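Local atomic coordinates of DNA polymerase III, gamma subunit-related protein (Thermotoga maritima, PDB entry 2GNO), a protein that is related to the gamma subunit of DNA polymerase III and probably binds DNA. Residues 32-42 with 81-90; 206-214 with 244-255. All coordinates share one frame; numbering follows the deposited sequence. Where two conformers were deposited one is given.

Interaction 1: residues 32-42 with 81-90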
loop_
_atom_site.group_PDB
_atom_site.type_symbol
_atom_site.label_atom_id
_atom_site.label_comp_id
_atom_site.label_asym_id
_atom_site.label_seq_id
_atom_site.Cartn_x
_atom_site.Cartn_y
_atom_site.Cartn_z
ATOM N N ARG A 32 -0.370 -8.102 1.805
ATOM C CA ARG A 32 0.182 -8.275 0.457
ATOM C C ARG A 32 1.531 -8.991 0.459
ATOM O O ARG A 32 1.758 -9.861 -0.375
ATOM C CB ARG A 32 0.359 -6.923 -0.231
ATOM C CG ARG A 32 -0.927 -6.206 -0.624
ATOM C CD ARG A 32 -0.646 -4.745 -0.946
ATOM N NE ARG A 32 0.444 -4.605 -1.918
ATOM C CZ ARG A 32 0.325 -4.598 -3.250
ATOM N NH1 ARG A 32 -0.851 -4.653 -3.851
ATOM N NH2 ARG A 32 1.423 -4.488 -3.998
ATOM N N GLU A 33 2.417 -8.605 1.377
ATOM C CA GLU A 33 3.765 -9.217 1.498
ATOM C C GLU A 33 3.752 -10.633 2.036
ATOM O O GLU A 33 4.571 -11.459 1.626
ATOM C CB GLU A 33 4.687 -8.337 2.320
ATOM C CG GLU A 33 4.968 -7.004 1.649
ATOM C CD GLU A 33 5.648 -7.150 0.316
ATOM O OE1 GLU A 33 6.599 -7.943 0.194
ATOM O OE2 GLU A 33 5.234 -6.457 -0.617
ATOM N N VAL A 34 2.846 -10.918 2.959
ATOM C CA VAL A 34 2.678 -12.283 3.444
ATOM C C VAL A 34 2.217 -13.174 2.255
ATOM O O VAL A 34 2.731 -14.297 2.081
ATOM C CB VAL A 34 1.666 -12.355 4.610
ATOM C CG1 VAL A 34 1.300 -13.815 4.929
ATOM C CG2 VAL A 34 2.250 -11.658 5.852
ATOM N N SER A 35 1.267 -12.662 1.475
ATOM C CA SER A 35 0.725 -13.343 0.295
ATOM C C SER A 35 1.808 -13.656 -0.729
ATOM O O SER A 35 1.872 -14.778 -1.231
ATOM C CB SER A 35 -0.387 -12.513 -0.380
ATOM O OG SER A 35 -1.430 -12.213 0.537
ATOM N N LEU A 36 2.635 -12.660 -1.035
ATOM C CA LEU A 36 3.743 -12.795 -1.985
ATOM C C LEU A 36 4.854 -13.755 -1.595
ATOM O O LEU A 36 5.431 -14.423 -2.442
ATOM C CB LEU A 36 4.354 -11.419 -2.281
ATOM C CG LEU A 36 3.501 -10.529 -3.166
ATOM C CD1 LEU A 36 3.991 -9.096 -3.125
ATOM C CD2 LEU A 36 3.465 -11.044 -4.587
ATOM N N GLU A 37 5.175 -13.799 -0.320
ATOM C CA GLU A 37 6.201 -14.696 0.192
ATOM C C GLU A 37 5.659 -16.094 0.498
ATOM O O GLU A 37 6.419 -17.009 0.673
ATOM C CB GLU A 37 6.800 -14.085 1.478
ATOM C CG GLU A 37 7.593 -12.813 1.242
ATOM C CD GLU A 37 8.851 -13.035 0.406
ATOM O OE1 GLU A 37 9.379 -14.166 0.418
ATOM O OE2 GLU A 37 9.314 -12.084 -0.257
ATOM N N LEU A 38 4.349 -16.277 0.501
ATOM C CA LEU A 38 3.774 -17.569 0.861
ATOM C C LEU A 38 4.155 -18.755 -0.006
ATOM O O LEU A 38 4.524 -19.780 0.528
ATOM C CB LEU A 38 2.243 -17.472 1.006
ATOM C CG LEU A 38 1.481 -18.696 1.516
ATOM C CD1 LEU A 38 2.033 -19.105 2.853
ATOM C CD2 LEU A 38 0.018 -18.364 1.673
ATOM N N PRO A 39 4.064 -18.635 -1.327
ATOM C CA PRO A 39 4.385 -19.768 -2.173
ATOM C C PRO A 39 5.796 -20.316 -2.000
ATOM O O PRO A 39 5.973 -21.542 -1.928
ATOM C CB PRO A 39 4.158 -19.214 -3.584
ATOM C CG PRO A 39 3.249 -18.074 -3.370
ATOM C CD PRO A 39 3.629 -17.479 -2.127
ATOM N N GLU A 40 6.782 -19.432 -1.952
ATOM C CA GLU A 40 8.160 -19.848 -1.729
ATOM C C GLU A 40 8.345 -20.430 -0.340
ATOM O O GLU A 40 9.115 -21.365 -0.174
ATOM C CB GLU A 40 9.145 -18.728 -1.990
ATOM C CG GLU A 40 10.571 -19.111 -1.673
ATOM C CD GLU A 40 11.592 -18.161 -2.225
ATOM O OE1 GLU A 40 11.260 -17.227 -2.973
ATOM O OE2 GLU A 40 12.743 -18.376 -1.901
ATOM N N TYR A 41 7.650 -19.890 0.654
ATOM C CA TYR A 41 7.735 -20.434 1.998
ATOM C C TYR A 41 7.191 -21.872 2.049
ATOM O O TYR A 41 7.766 -22.720 2.710
ATOM C CB TYR A 41 7.023 -19.566 3.010
ATOM C CG TYR A 41 7.312 -20.027 4.420
ATOM C CD1 TYR A 41 8.440 -19.592 5.087
ATOM C CD2 TYR A 41 6.486 -20.957 5.055
ATOM C CE1 TYR A 41 8.739 -20.063 6.369
ATOM C CE2 TYR A 41 6.764 -21.404 6.328
ATOM C CZ TYR A 41 7.888 -20.960 6.980
ATOM O OH TYR A 41 8.172 -21.417 8.254
ATOM N N VAL A 42 6.099 -22.149 1.344
ATOM C CA VAL A 42 5.544 -23.500 1.325
ATOM C C VAL A 42 6.394 -24.458 0.491
ATOM O O VAL A 42 6.629 -25.583 0.897
ATOM C CB VAL A 42 4.103 -23.517 0.743
ATOM C CG1 VAL A 42 3.547 -24.956 0.567
ATOM C CG2 VAL A 42 3.161 -22.712 1.605
ATOM N N TYR A 81 6.654 -26.381 -8.997
ATOM C CA TYR A 81 6.003 -26.504 -7.717
ATOM C C TYR A 81 5.034 -27.684 -7.605
ATOM O O TYR A 81 4.576 -28.219 -8.604
ATOM C CB TYR A 81 5.225 -25.223 -7.351
ATOM C CG TYR A 81 5.952 -23.947 -6.943
ATOM C CD1 TYR A 81 7.256 -23.952 -6.464
ATOM C CD2 TYR A 81 5.207 -22.774 -6.738
ATOM C CE1 TYR A 81 7.847 -22.788 -5.991
ATOM C CE2 TYR A 81 5.791 -21.621 -6.235
ATOM C CZ TYR A 81 7.113 -21.639 -5.870
ATOM O OH TYR A 81 7.696 -20.506 -5.369
ATOM N N THR A 82 4.744 -28.083 -6.368
ATOM C CA THR A 82 3.770 -29.146 -6.074
ATOM C C THR A 82 2.384 -28.531 -6.335
ATOM O O THR A 82 1.521 -29.164 -6.945
ATOM C CB THR A 82 3.890 -29.634 -4.607
ATOM O OG1 THR A 82 5.183 -30.210 -4.410
ATOM C CG2 THR A 82 2.850 -30.682 -4.268
ATOM N N ARG A 83 2.199 -27.283 -5.878
ATOM C CA ARG A 83 0.969 -26.531 -6.065
ATOM C C ARG A 83 1.142 -25.266 -6.925
ATOM O O ARG A 83 2.236 -24.721 -7.054
ATOM C CB ARG A 83 0.385 -26.149 -4.701
ATOM C CG ARG A 83 -0.081 -27.360 -3.911
ATOM C CD ARG A 83 -0.608 -27.036 -2.523
ATOM N NE ARG A 83 -1.166 -28.236 -1.895
ATOM C CZ ARG A 83 -0.460 -29.193 -1.279
ATOM N NH1 ARG A 83 0.866 -29.139 -1.166
ATOM N NH2 ARG A 83 -1.109 -30.243 -0.770
ATOM N N LYS A 84 0.040 -24.828 -7.529
ATOM C CA LYS A 84 -0.031 -23.603 -8.339
ATOM C C LYS A 84 -0.695 -22.552 -7.428
ATOM O O LYS A 84 -1.649 -22.863 -6.720
ATOM C CB LYS A 84 -0.824 -23.856 -9.610
ATOM C CG LYS A 84 -1.149 -22.626 -10.371
ATOM C CD LYS A 84 -1.651 -22.910 -11.777
ATOM C CE LYS A 84 -0.539 -23.247 -12.718
ATOM N NZ LYS A 84 -0.992 -23.239 -14.131
ATOM N N TYR A 85 -0.214 -21.316 -7.478
ATOM C CA TYR A 85 -0.702 -20.253 -6.609
ATOM C C TYR A 85 -1.234 -19.044 -7.356
ATOM O O TYR A 85 -0.675 -18.667 -8.357
ATOM C CB TYR A 85 0.438 -19.769 -5.713
ATOM C CG TYR A 85 0.991 -20.842 -4.808
ATOM C CD1 TYR A 85 1.888 -21.794 -5.294
ATOM C CD2 TYR A 85 0.673 -20.874 -3.458
ATOM C CE1 TYR A 85 2.383 -22.786 -4.487
ATOM C CE2 TYR A 85 1.155 -21.884 -2.632
ATOM C CZ TYR A 85 2.014 -22.840 -3.166
ATOM O OH TYR A 85 2.565 -23.827 -2.402
ATOM N N VAL A 86 -2.333 -18.469 -6.875
ATOM C CA VAL A 86 -2.884 -17.252 -7.451
ATOM C C VAL A 86 -2.975 -16.242 -6.317
ATOM O O VAL A 86 -3.583 -16.533 -5.303
ATOM C CB VAL A 86 -4.289 -17.438 -8.080
ATOM C CG1 VAL A 86 -4.866 -16.092 -8.516
ATOM C CG2 VAL A 86 -4.228 -18.383 -9.242
ATOM N N ILE A 87 -2.379 -15.057 -6.499
ATOM C CA ILE A 87 -2.405 -13.999 -5.506
ATOM C C ILE A 87 -3.284 -12.862 -6.022
ATOM O O ILE A 87 -3.057 -12.364 -7.117
ATOM C CB ILE A 87 -1.003 -13.506 -5.198
ATOM C CG1 ILE A 87 -0.147 -14.676 -4.677
ATOM C CG2 ILE A 87 -1.051 -12.396 -4.165
ATOM C CD1 ILE A 87 1.305 -14.436 -4.786
ATOM N N VAL A 88 -4.310 -12.494 -5.260
ATOM C CA VAL A 88 -5.217 -11.397 -5.663
ATOM C C VAL A 88 -5.094 -10.360 -4.560
ATOM O O VAL A 88 -5.594 -10.572 -3.463
ATOM C CB VAL A 88 -6.662 -11.847 -5.775
ATOM C CG1 VAL A 88 -7.557 -10.684 -6.283
ATOM C CG2 VAL A 88 -6.760 -13.074 -6.686
ATOM N N HIS A 89 -4.434 -9.247 -4.856
ATOM C CA HIS A 89 -4.225 -8.202 -3.846
ATOM C C HIS A 89 -5.422 -7.294 -3.679
ATOM O O HIS A 89 -6.023 -6.903 -4.679
ATOM C CB HIS A 89 -3.035 -7.328 -4.209
ATOM C CG HIS A 89 -1.718 -8.053 -4.216
ATOM N ND1 HIS A 89 -1.221 -8.687 -3.102
ATOM C CD2 HIS A 89 -0.733 -8.108 -5.138
ATOM C CE1 HIS A 89 -0.033 -9.186 -3.369
ATOM N NE2 HIS A 89 0.298 -8.832 -4.594
ATOM N N ASP A 90 -5.780 -6.953 -2.442
ATOM C CA ASP A 90 -6.920 -6.048 -2.185
ATOM C C ASP A 90 -8.185 -6.490 -2.937
ATOM O O ASP A 90 -8.801 -5.713 -3.677
ATOM C CB ASP A 90 -6.472 -4.614 -2.490
ATOM C CG ASP A 90 -5.432 -4.108 -1.491
ATOM O OD1 ASP A 90 -5.637 -4.286 -0.269
ATOM O OD2 ASP A 90 -4.443 -3.479 -1.906
#
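Pro39 over Tyr85 and Arg32 over His89 mark the two ends of a helix-on-sheet contact in the AAA+ core, a P-loop NTPase-type parallel sheet with strand order 2-3-4-1-5. Helix 32-42 packs on one face of that sheet and runs antiparallel to strand 84-88, at 174°, with the axes 9.0 Å apart. Tyr85 and Ile87 point toward the helix, while Val86 and Val88 turn to the other face and meet helix 64-74.

At the far end of the helix segment, Pro39 sets its CB over the centre of the Tyr85 ring, 3.7 Å from the centroid and only 11° off the normal, a CH-pi contact. The Tyr85 hydroxyl reaches past it to the valine, with OH 3.3 Å from Val42 CG1, and is hydrogen-bonded to Glu43. Tyr81 meets the same proline carbon from another direction, CE2 lying 3.9 Å from Pro39 CB, and its hydroxyl bonds to the carbonyl of Phe45.

In the middle, Ile87 packs against Ser35, with CD1 3.6 Å from Ser35 O. The same methyl meets Leu36 CD2. Leu36 also belongs to a pocket, with Pro47, Ala49 and Val52, that holds 2-ethoxyethanol.

The His89 ring is covered toward its rim by Ile87 CG2 on one face and by the Arg32 side chain on the other, its nitrogens held by Glu54 and Asn118. Arg32, modelled in two conformers, bends at its third torsion (chi3 52°), which brings the guanidinium over the imidazole, tilted from the ring plane; in the conformer described, NH1 also makes a salt bridge to Asp56. Leu36 comes in at the edge of the imidazole, near its plane, with CG 3.8 Å from His89 CE1.

Interaction 2: residues 206-214 with 244-255; sequences GYLACRELL and LIQRLTRIILHE
Helices 206-214 and 244-254 cross at -74° with axes 10.2 Å apart, and Cys210 and Leu248 bring their CA atoms to 6.7 Å. The packing is knobs-into-holes in both directions. Cys210 drops among Leu244, Arg247, Leu248 and Ile251, while Ile251 drops among Tyr207, Cys210, Arg211 and Leu214. The fit is tight: Ile251 CD1 lies 3.4 Å from Cys210 CB, and its other branch, CG2, is just as close to Leu214 CD1. Leu214 and Leu248 lie side by side, pointing opposite ways, with Leu214 CG 3.7 Å from Leu248 CD2.

Polar groups frame this apolar centre. On one flank the Cys210 sulfur lies over a face of the Arg247 guanidinium, toward its rim, with SG 3.8 Å from NE; NH1 of that arginine is bonded to the carbonyl of Ser201. On the other flank Glu255, the first residue past the helical backbone, stretches its extended chain to the tyrosine. Tyr207 OH donates to Glu255 OE2 at the edge of the ring, the carboxylate standing almost perpendicular to it (85°); the refined 2.4 Å is very short and its exact value doubtful. The same hydroxyl is bonded to Leu161 N. Glu255 OE1 forms a long, tentative salt bridge with Arg211 NE, 3.9 Å away in one of two modelled arginine conformers.

Around the pair, Leu208 leans on helix 166-189 and Tyr207 on the loop at Pro160, whereas helix 244-254 packs on helix 283-298 through Thr249 and Ile252 and on helix 261-274 through Leu253.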
loop_
_atom_site.group_PDB
_atom_site.type_symbol
_atom_site.label_atom_id
_atom_site.label_comp_id
_atom_site.label_asym_id
_atom_site.label_seq_id
_atom_site.Cartn_x
_atom_site.Cartn_y
_atom_site.Cartn_z
ATOM N N GLY A 206 9.196 7.337 -2.576
ATOM C CA GLY A 206 8.052 8.212 -2.750
ATOM C C GLY A 206 7.650 8.943 -1.467
ATOM O O GLY A 206 7.299 10.124 -1.506
ATOM N N TYR A 207 7.686 8.225 -0.349
ATOM C CA TYR A 207 7.354 8.768 0.971
ATOM C C TYR A 207 8.324 9.875 1.382
ATOM O O TYR A 207 7.889 10.943 1.817
ATOM C CB TYR A 207 7.306 7.623 1.991
ATOM C CG TYR A 207 7.190 8.036 3.430
ATOM C CD1 TYR A 207 6.214 8.939 3.839
ATOM C CD2 TYR A 207 7.989 7.445 4.408
ATOM C CE1 TYR A 207 6.100 9.314 5.170
ATOM C CE2 TYR A 207 7.867 7.790 5.737
ATOM C CZ TYR A 207 6.927 8.728 6.118
ATOM O OH TYR A 207 6.772 9.040 7.447
ATOM N N LEU A 208 9.622 9.599 1.225
ATOM C CA LEU A 208 10.676 10.551 1.515
ATOM C C LEU A 208 10.607 11.741 0.583
ATOM O O LEU A 208 10.839 12.871 1.019
ATOM C CB LEU A 208 12.071 9.877 1.511
ATOM C CG LEU A 208 12.263 8.771 2.570
ATOM C CD1 LEU A 208 13.666 8.158 2.531
ATOM C CD2 LEU A 208 11.974 9.280 3.969
ATOM N N ALA A 209 10.263 11.526 -0.683
ATOM C CA ALA A 209 10.125 12.651 -1.624
ATOM C C ALA A 209 8.924 13.508 -1.215
ATOM O O ALA A 209 8.992 14.737 -1.303
ATOM C CB ALA A 209 9.975 12.154 -3.040
ATOM N N CYS A 210 7.826 12.870 -0.805
ATOM C CA CYS A 210 6.646 13.616 -0.319
ATOM C C CYS A 210 7.005 14.430 0.927
ATOM O O CYS A 210 6.621 15.582 1.010
ATOM C CB CYS A 210 5.438 12.731 -0.093
ATOM S SG CYS A 210 4.681 12.298 -1.666
ATOM N N ARG A 211 7.708 13.817 1.878
ATOM C CA ARG A 211 8.151 14.511 3.092
ATOM C C ARG A 211 8.995 15.733 2.734
ATOM O O ARG A 211 8.794 16.817 3.284
ATOM C CB ARG A 211 8.943 13.587 4.027
ATOM C CG ARG A 211 8.084 12.625 4.830
ATOM C CD ARG A 211 8.877 11.776 5.830
ATOM N NE ARG A 211 9.689 12.562 6.780
ATOM C CZ ARG A 211 10.989 12.886 6.649
ATOM N NH1 ARG A 211 11.720 12.536 5.591
ATOM N NH2 ARG A 211 11.581 13.589 7.595
ATOM N N GLU A 212 9.928 15.547 1.803
ATOM C CA GLU A 212 10.787 16.620 1.337
ATOM C C GLU A 212 10.030 17.741 0.634
ATOM O O GLU A 212 10.342 18.910 0.847
ATOM C CB GLU A 212 11.858 16.053 0.410
ATOM C CG GLU A 212 12.816 17.057 -0.209
ATOM C CD GLU A 212 13.568 17.862 0.804
ATOM O OE1 GLU A 212 13.901 17.352 1.897
ATOM O OE2 GLU A 212 13.877 19.014 0.472
ATOM N N LEU A 213 9.060 17.401 -0.206
ATOM C CA LEU A 213 8.291 18.432 -0.887
ATOM C C LEU A 213 7.494 19.255 0.154
ATOM O O LEU A 213 7.378 20.473 0.012
ATOM C CB LEU A 213 7.339 17.826 -1.917
ATOM C CG LEU A 213 6.567 18.854 -2.764
ATOM C CD1 LEU A 213 7.507 19.710 -3.595
ATOM C CD2 LEU A 213 5.506 18.235 -3.621
ATOM N N LEU A 214 6.941 18.595 1.173
ATOM C CA LEU A 214 6.191 19.300 2.213
ATOM C C LEU A 214 7.056 20.250 2.993
ATOM O O LEU A 214 6.589 21.345 3.357
ATOM C CB LEU A 214 5.519 18.352 3.182
ATOM C CG LEU A 214 4.347 17.590 2.602
ATOM C CD1 LEU A 214 3.920 16.478 3.536
ATOM C CD2 LEU A 214 3.176 18.533 2.290
ATOM N N LEU A 244 -1.351 12.949 -5.439
ATOM C CA LEU A 244 -0.437 13.721 -4.589
ATOM C C LEU A 244 -1.226 14.312 -3.422
ATOM O O LEU A 244 -0.761 14.272 -2.296
ATOM C CB LEU A 244 0.279 14.801 -5.397
ATOM C CG LEU A 244 1.375 15.644 -4.730
ATOM C CD1 LEU A 244 2.507 14.819 -4.131
ATOM C CD2 LEU A 244 1.927 16.635 -5.720
ATOM N N ILE A 245 -2.413 14.846 -3.685
ATOM C CA ILE A 245 -3.268 15.401 -2.612
ATOM C C ILE A 245 -3.512 14.367 -1.527
ATOM O O ILE A 245 -3.304 14.644 -0.354
ATOM C CB ILE A 245 -4.610 15.925 -3.160
ATOM C CG1 ILE A 245 -4.364 17.225 -3.923
ATOM C CG2 ILE A 245 -5.635 16.194 -2.010
ATOM C CD1 ILE A 245 -5.547 17.701 -4.719
ATOM N N GLN A 246 -3.929 13.179 -1.940
ATOM C CA GLN A 246 -4.187 12.080 -1.004
ATOM C C GLN A 246 -2.955 11.739 -0.174
ATOM O O GLN A 246 -3.029 11.684 1.044
ATOM C CB GLN A 246 -4.717 10.836 -1.749
ATOM C CG GLN A 246 -6.089 11.020 -2.391
ATOM C CD GLN A 246 -7.181 11.312 -1.373
ATOM O OE1 GLN A 246 -7.034 11.009 -0.190
ATOM N NE2 GLN A 246 -8.287 11.889 -1.833
ATOM N N ARG A 247 -1.821 11.573 -0.832
ATOM C CA ARG A 247 -0.592 11.245 -0.123
ATOM C C ARG A 247 -0.146 12.321 0.828
ATOM O O ARG A 247 0.233 12.010 1.944
ATOM C CB ARG A 247 0.548 10.982 -1.076
ATOM C CG ARG A 247 0.301 9.809 -1.896
ATOM C CD ARG A 247 1.423 9.530 -2.803
ATOM N NE ARG A 247 2.594 9.107 -2.056
ATOM C CZ ARG A 247 3.653 8.524 -2.600
ATOM N NH1 ARG A 247 3.708 8.253 -3.897
ATOM N NH2 ARG A 247 4.644 8.164 -1.817
ATOM N N LEU A 248 -0.182 13.581 0.386
ATOM C CA LEU A 248 0.237 14.676 1.249
ATOM C C LEU A 248 -0.723 14.842 2.433
ATOM O O LEU A 248 -0.267 15.070 3.552
ATOM C CB LEU A 248 0.386 15.981 0.459
ATOM C CG LEU A 248 1.459 16.015 -0.637
ATOM C CD1 LEU A 248 1.540 17.416 -1.209
ATOM C CD2 LEU A 248 2.825 15.599 -0.120
ATOM N N THR A 249 -2.029 14.720 2.184
ATOM C CA THR A 249 -3.043 14.829 3.238
ATOM C C THR A 249 -2.756 13.823 4.335
ATOM O O THR A 249 -2.801 14.180 5.515
ATOM C CB THR A 249 -4.453 14.654 2.660
ATOM O OG1 THR A 249 -4.701 15.721 1.752
ATOM C CG2 THR A 249 -5.516 14.691 3.753
ATOM N N ARG A 250 -2.422 12.580 3.946
ATOM C CA ARG A 250 -2.066 11.525 4.917
ATOM C C ARG A 250 -0.821 11.887 5.723
ATOM O O ARG A 250 -0.829 11.745 6.946
ATOM C CB ARG A 250 -1.944 10.140 4.260
ATOM C CG ARG A 250 -3.278 9.634 3.777
ATOM C CD ARG A 250 -3.229 8.252 3.155
ATOM N NE ARG A 250 -4.549 7.851 2.670
ATOM C CZ ARG A 250 -5.460 7.218 3.406
ATOM N N ILE A 251 0.215 12.396 5.060
ATOM C CA ILE A 251 1.448 12.804 5.753
ATOM C C ILE A 251 1.184 13.993 6.682
ATOM O O ILE A 251 1.596 13.968 7.834
ATOM C CB ILE A 251 2.605 13.097 4.758
ATOM C CG1 ILE A 251 3.016 11.805 4.057
ATOM C CG2 ILE A 251 3.826 13.695 5.500
ATOM C CD1 ILE A 251 3.963 11.995 2.910
ATOM N N ILE A 252 0.475 15.014 6.199
ATOM C CA ILE A 252 0.141 16.199 7.018
ATOM C C ILE A 252 -0.669 15.775 8.251
ATOM O O ILE A 252 -0.396 16.259 9.350
ATOM C CB ILE A 252 -0.634 17.266 6.172
ATOM C CG1 ILE A 252 0.272 17.822 5.057
ATOM C CG2 ILE A 252 -1.108 18.398 7.028
ATOM C CD1 ILE A 252 -0.445 18.561 3.982
ATOM N N LEU A 253 -1.647 14.884 8.066
ATOM C CA LEU A 253 -2.447 14.397 9.188
ATOM C C LEU A 253 -1.640 13.639 10.201
ATOM O O LEU A 253 -1.644 13.987 11.368
ATOM C CB LEU A 253 -3.583 13.454 8.766
ATOM C CG LEU A 253 -4.906 14.006 8.260
ATOM C CD1 LEU A 253 -5.817 12.867 7.878
ATOM C CD2 LEU A 253 -5.570 14.842 9.363
ATOM N N HIS A 254 -0.945 12.604 9.737
ATOM C CA HIS A 254 -0.175 11.736 10.625
ATOM C C HIS A 254 1.132 12.297 11.142
ATOM O O HIS A 254 1.623 11.787 12.142
ATOM C CB HIS A 254 0.058 10.361 9.975
ATOM C CG HIS A 254 -1.207 9.620 9.681
ATOM N ND1 HIS A 254 -1.843 9.687 8.459
ATOM C CD2 HIS A 254 -1.970 8.815 10.458
ATOM C CE1 HIS A 254 -2.939 8.950 8.493
ATOM N NE2 HIS A 254 -3.038 8.407 9.693
ATOM N N GLU A 255 1.680 13.338 10.514
ATOM C CA GLU A 255 2.967 13.901 10.953
ATOM C C GLU A 255 2.893 15.335 11.516
ATOM O O GLU A 255 3.750 16.171 11.241
ATOM C CB GLU A 255 3.997 13.754 9.821
ATOM C CG GLU A 255 4.058 12.305 9.291
ATOM C CD GLU A 255 5.223 12.023 8.352
ATOM O OE1 GLU A 255 6.015 12.936 8.066
ATOM O OE2 GLU A 255 5.339 10.883 7.880
#

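Going from the N terminus, strand 19-24 leads into helix 30-43, and interaction 1 closes the first loop when strand 84-88 returns against that helix; strand 52-55 and helix 64-74 lie in the connection. The chain then completes the sheet with strands 113-119 and 134-137 and passes into helices. Only afterwards does interaction 2 open, closing a shorter loop whose connecting residues include helix 225-235. The two contacts are therefore in series, neither nested nor crossed. They lie on opposite sides of the chain's centre, their own centres 31 Å apart: 32-42 with 81-90 ties the sheet to a covering helix, and 206-214 with 244-255 joins two helices of the C-terminal region.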